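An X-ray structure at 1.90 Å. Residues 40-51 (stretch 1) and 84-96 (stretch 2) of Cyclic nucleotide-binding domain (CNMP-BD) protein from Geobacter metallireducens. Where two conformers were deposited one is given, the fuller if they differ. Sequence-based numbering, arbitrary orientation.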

# COMPACT_ATOMS: atom_id res chain seq x y z
N ILE A 40 -20.08 -8.06 3.56
CA ILE A 40 -19.51 -7.36 4.71
C ILE A 40 -19.45 -5.85 4.46
O ILE A 40 -19.79 -5.05 5.34
CB ILE A 40 -18.11 -7.91 5.04
CG1 ILE A 40 -18.22 -9.41 5.40
CG2 ILE A 40 -17.44 -7.13 6.22
CD1 ILE A 40 -16.88 -10.10 5.58
N PHE A 41 -18.99 -5.47 3.27
CA PHE A 41 -19.09 -4.08 2.82
C PHE A 41 -19.12 -4.04 1.30
O PHE A 41 -18.74 -4.99 0.65
CB PHE A 41 -17.97 -3.18 3.41
CG PHE A 41 -16.55 -3.62 3.10
CD1 PHE A 41 -16.01 -3.48 1.82
CD2 PHE A 41 -15.73 -4.11 4.11
CE1 PHE A 41 -14.71 -3.86 1.52
CE2 PHE A 41 -14.43 -4.47 3.83
CZ PHE A 41 -13.90 -4.33 2.53
N LYS A 42 -19.59 -2.91 0.78
CA LYS A 42 -19.84 -2.73 -0.64
C LYS A 42 -18.90 -1.71 -1.30
O LYS A 42 -18.59 -0.65 -0.75
CB LYS A 42 -21.28 -2.24 -0.84
CG LYS A 42 -22.33 -3.17 -0.28
CD LYS A 42 -23.72 -2.61 -0.50
CE LYS A 42 -24.74 -3.34 0.37
NZ LYS A 42 -26.06 -2.64 0.42
N GLU A 43 -18.48 -2.06 -2.51
CA GLU A 43 -17.77 -1.13 -3.39
C GLU A 43 -18.47 0.22 -3.45
O GLU A 43 -19.69 0.28 -3.53
CB GLU A 43 -17.67 -1.71 -4.79
CG GLU A 43 -16.76 -0.92 -5.74
CD GLU A 43 -16.63 -1.57 -7.11
OE1 GLU A 43 -17.07 -2.73 -7.27
OE2 GLU A 43 -16.12 -0.89 -8.05
N ASN A 44 -17.68 1.27 -3.39
CA ASN A 44 -18.12 2.66 -3.48
C ASN A 44 -18.68 3.25 -2.20
O ASN A 44 -18.90 4.45 -2.14
CB ASN A 44 -19.06 2.89 -4.67
CG ASN A 44 -18.36 2.63 -5.99
OD1 ASN A 44 -17.18 2.97 -6.15
ND2 ASN A 44 -19.06 2.01 -6.91
N SER A 45 -18.86 2.44 -1.16
CA SER A 45 -19.30 2.97 0.13
C SER A 45 -18.14 3.64 0.81
O SER A 45 -16.98 3.26 0.61
CB SER A 45 -19.85 1.87 1.07
OG SER A 45 -21.06 1.33 0.59
N LYS A 46 -18.46 4.62 1.66
CA LYS A 46 -17.46 5.27 2.50
C LYS A 46 -16.76 4.21 3.34
O LYS A 46 -17.41 3.39 3.99
CB LYS A 46 -18.12 6.33 3.39
CG LYS A 46 -17.17 7.18 4.22
CD LYS A 46 -16.21 8.05 3.40
CE LYS A 46 -15.73 9.23 4.21
NZ LYS A 46 -14.28 9.40 4.09
N ALA A 47 -15.44 4.23 3.33
CA ALA A 47 -14.66 3.21 4.00
C ALA A 47 -14.51 3.55 5.49
O ALA A 47 -13.54 4.14 5.90
CB ALA A 47 -13.28 3.04 3.33
N ASP A 48 -15.52 3.20 6.29
CA ASP A 48 -15.53 3.55 7.69
C ASP A 48 -15.11 2.41 8.62
O ASP A 48 -15.13 2.58 9.85
CB ASP A 48 -16.93 4.08 8.08
CG ASP A 48 -17.13 5.54 7.66
OD1 ASP A 48 -16.14 6.28 7.51
OD2 ASP A 48 -18.29 5.94 7.50
N ASN A 49 -14.70 1.27 8.05
CA ASN A 49 -14.30 0.08 8.81
C ASN A 49 -13.08 -0.61 8.22
O ASN A 49 -13.08 -0.98 7.03
CB ASN A 49 -15.45 -0.92 8.86
CG ASN A 49 -16.71 -0.34 9.49
OD1 ASN A 49 -17.49 0.34 8.83
ND2 ASN A 49 -16.89 -0.58 10.79
N LEU A 50 -12.02 -0.74 9.03
CA LEU A 50 -10.85 -1.51 8.67
C LEU A 50 -11.00 -2.83 9.43
O LEU A 50 -11.36 -2.84 10.61
CB LEU A 50 -9.59 -0.75 9.08
CG LEU A 50 -8.27 -1.48 8.79
CD1 LEU A 50 -8.05 -1.55 7.29
CD2 LEU A 50 -7.12 -0.82 9.51
N MSE A 51 -10.79 -3.95 8.75
CA MSE A 51 -10.99 -5.25 9.38
C MSE A 51 -9.74 -6.11 9.35
O MSE A 51 -8.94 -6.03 8.42
CB MSE A 51 -12.17 -5.98 8.75
CG MSE A 51 -13.46 -5.37 9.20
SE MSE A 51 -14.91 -6.00 8.12
CE MSE A 51 -16.39 -4.97 8.92
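Stretch 2 (84-96) FGVSSLIKPYHYT

The ring of Tyr95 is gripped on both faces by stretch 1: Phe41 stacks face to face on one side, centroids 3.8 Å apart and planes at 11°, while over the opposite face the CA of Ala47 lies 3.7 Å from the ring centroid. The pocket is also polar at its end, where Tyr95 OH donates to Asn49 O at 2.7 Å. This illustrates a general principle: a buried tyrosine can pack as a hydrocarbon and still satisfy its hydroxyl on a backbone carbonyl.

Stretch 2 runs antiparallel to stretch 1, pinned at both ends by backbone pairing. Phe84 and Met51 exchange two hydrogen bonds, Phe84 N to Met51 O and Met51 N to Phe84 O, each 2.9 Å, and the CB of selenomethionine Met51 covers a face of the Phe84 ring. Gly85 follows at positive phi, where a CB would clash with Asn49 O. The chain then leaves the pairing through a 3-10 segment beginning at Val86; Ala47 CB reaches Ser88 N at 3.3 Å. After the cis peptide before Pro92 it returns alongside the type II turn Lys42 to Ser45: Ala47 N binds Tyr93 O (2.8 Å), Tyr95 N binds Ser45 O (2.9 Å) and Asn44 N binds Tyr95 O (2.8 Å).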

# COMPACT_ATOMS: atom_id res chain seq x y z
N PHE A 84 -8.30 -6.23 5.60
CA PHE A 84 -9.08 -5.81 4.43
C PHE A 84 -9.94 -4.61 4.81
O PHE A 84 -10.00 -4.25 5.97
CB PHE A 84 -9.87 -7.00 3.80
CG PHE A 84 -10.96 -7.57 4.70
CD1 PHE A 84 -10.65 -8.42 5.73
CD2 PHE A 84 -12.29 -7.27 4.47
CE1 PHE A 84 -11.66 -8.94 6.58
CE2 PHE A 84 -13.29 -7.81 5.26
CZ PHE A 84 -12.97 -8.65 6.31
N GLY A 85 -10.53 -3.94 3.82
CA GLY A 85 -11.06 -2.60 4.04
C GLY A 85 -9.98 -1.53 4.13
O GLY A 85 -10.16 -0.51 4.80
N VAL A 86 -8.88 -1.73 3.42
CA VAL A 86 -7.69 -0.87 3.52
C VAL A 86 -7.95 0.58 3.08
O VAL A 86 -7.26 1.50 3.54
CB VAL A 86 -6.47 -1.44 2.74
CG1 VAL A 86 -5.99 -2.74 3.37
CG2 VAL A 86 -6.78 -1.63 1.23
N SER A 87 -8.93 0.80 2.21
CA SER A 87 -9.28 2.19 1.82
C SER A 87 -9.80 3.05 2.99
O SER A 87 -9.92 4.27 2.84
CB SER A 87 -10.27 2.20 0.65
OG SER A 87 -9.62 1.78 -0.53
N SER A 88 -10.09 2.45 4.14
CA SER A 88 -10.32 3.25 5.35
C SER A 88 -9.13 4.16 5.69
O SER A 88 -9.29 5.18 6.38
CB SER A 88 -10.71 2.36 6.54
OG SER A 88 -9.82 1.28 6.70
N LEU A 89 -7.95 3.83 5.18
CA LEU A 89 -6.76 4.66 5.37
C LEU A 89 -6.12 5.16 4.05
O LEU A 89 -5.05 5.76 4.09
CB LEU A 89 -5.70 3.89 6.17
CG LEU A 89 -6.00 3.60 7.64
CD1 LEU A 89 -4.92 2.71 8.26
CD2 LEU A 89 -6.12 4.90 8.38
N ILE A 90 -6.76 4.91 2.91
CA ILE A 90 -6.23 5.34 1.62
C ILE A 90 -7.22 6.27 0.93
O ILE A 90 -8.29 5.86 0.49
CB ILE A 90 -5.89 4.15 0.67
CG1 ILE A 90 -4.99 3.09 1.36
CG2 ILE A 90 -5.19 4.68 -0.62
CD1 ILE A 90 -4.89 1.77 0.62
N LYS A 91 -6.86 7.55 0.82
CA LYS A 91 -7.64 8.49 0.01
C LYS A 91 -8.02 7.91 -1.33
O LYS A 91 -7.20 7.28 -1.99
CB LYS A 91 -6.86 9.75 -0.25
CG LYS A 91 -6.72 10.61 0.94
CD LYS A 91 -6.09 11.94 0.57
CE LYS A 91 -5.94 12.82 1.80
NZ LYS A 91 -5.55 14.22 1.42
N PRO A 92 -9.26 8.15 -1.77
CA PRO A 92 -10.27 9.02 -1.15
C PRO A 92 -11.25 8.30 -0.21
O PRO A 92 -12.38 8.75 -0.07
CB PRO A 92 -11.01 9.56 -2.37
CG PRO A 92 -11.06 8.35 -3.27
CD PRO A 92 -9.68 7.74 -3.12
N TYR A 93 -10.82 7.20 0.40
CA TYR A 93 -11.55 6.58 1.53
C TYR A 93 -12.93 6.01 1.16
O TYR A 93 -13.90 6.08 1.95
CB TYR A 93 -11.68 7.57 2.70
CG TYR A 93 -10.42 8.30 3.09
CD1 TYR A 93 -9.28 7.61 3.52
CD2 TYR A 93 -10.40 9.69 3.12
CE1 TYR A 93 -8.13 8.29 3.90
CE2 TYR A 93 -9.25 10.38 3.50
CZ TYR A 93 -8.13 9.67 3.90
OH TYR A 93 -7.01 10.32 4.28
N HIS A 94 -13.02 5.43 -0.03
CA HIS A 94 -14.19 4.67 -0.46
C HIS A 94 -13.73 3.29 -0.89
O HIS A 94 -12.67 3.13 -1.48
CB HIS A 94 -14.96 5.40 -1.57
CG HIS A 94 -15.73 6.58 -1.07
ND1 HIS A 94 -15.11 7.74 -0.63
CD2 HIS A 94 -17.06 6.79 -0.92
CE1 HIS A 94 -16.03 8.60 -0.23
NE2 HIS A 94 -17.22 8.05 -0.39
N TYR A 95 -14.49 2.26 -0.52
CA TYR A 95 -14.08 0.90 -0.86
C TYR A 95 -13.97 0.70 -2.38
O TYR A 95 -14.86 1.11 -3.15
CB TYR A 95 -15.05 -0.12 -0.24
CG TYR A 95 -15.09 -0.14 1.28
CD1 TYR A 95 -13.95 -0.44 2.02
CD2 TYR A 95 -16.29 0.07 1.99
CE1 TYR A 95 -13.99 -0.49 3.39
CE2 TYR A 95 -16.33 0.02 3.37
CZ TYR A 95 -15.19 -0.28 4.07
OH TYR A 95 -15.23 -0.32 5.45
N THR A 96 -12.88 0.08 -2.81
CA THR A 96 -12.60 -0.12 -4.23
C THR A 96 -13.11 -1.48 -4.68
O THR A 96 -13.09 -1.82 -5.87
CB THR A 96 -11.09 0.03 -4.52
OG1 THR A 96 -10.34 -0.87 -3.69
CG2 THR A 96 -10.63 1.49 -4.28
O HOH W 1 -14.38 3.26 -5.02
O HOH W 2 -17.85 -1.09 6.39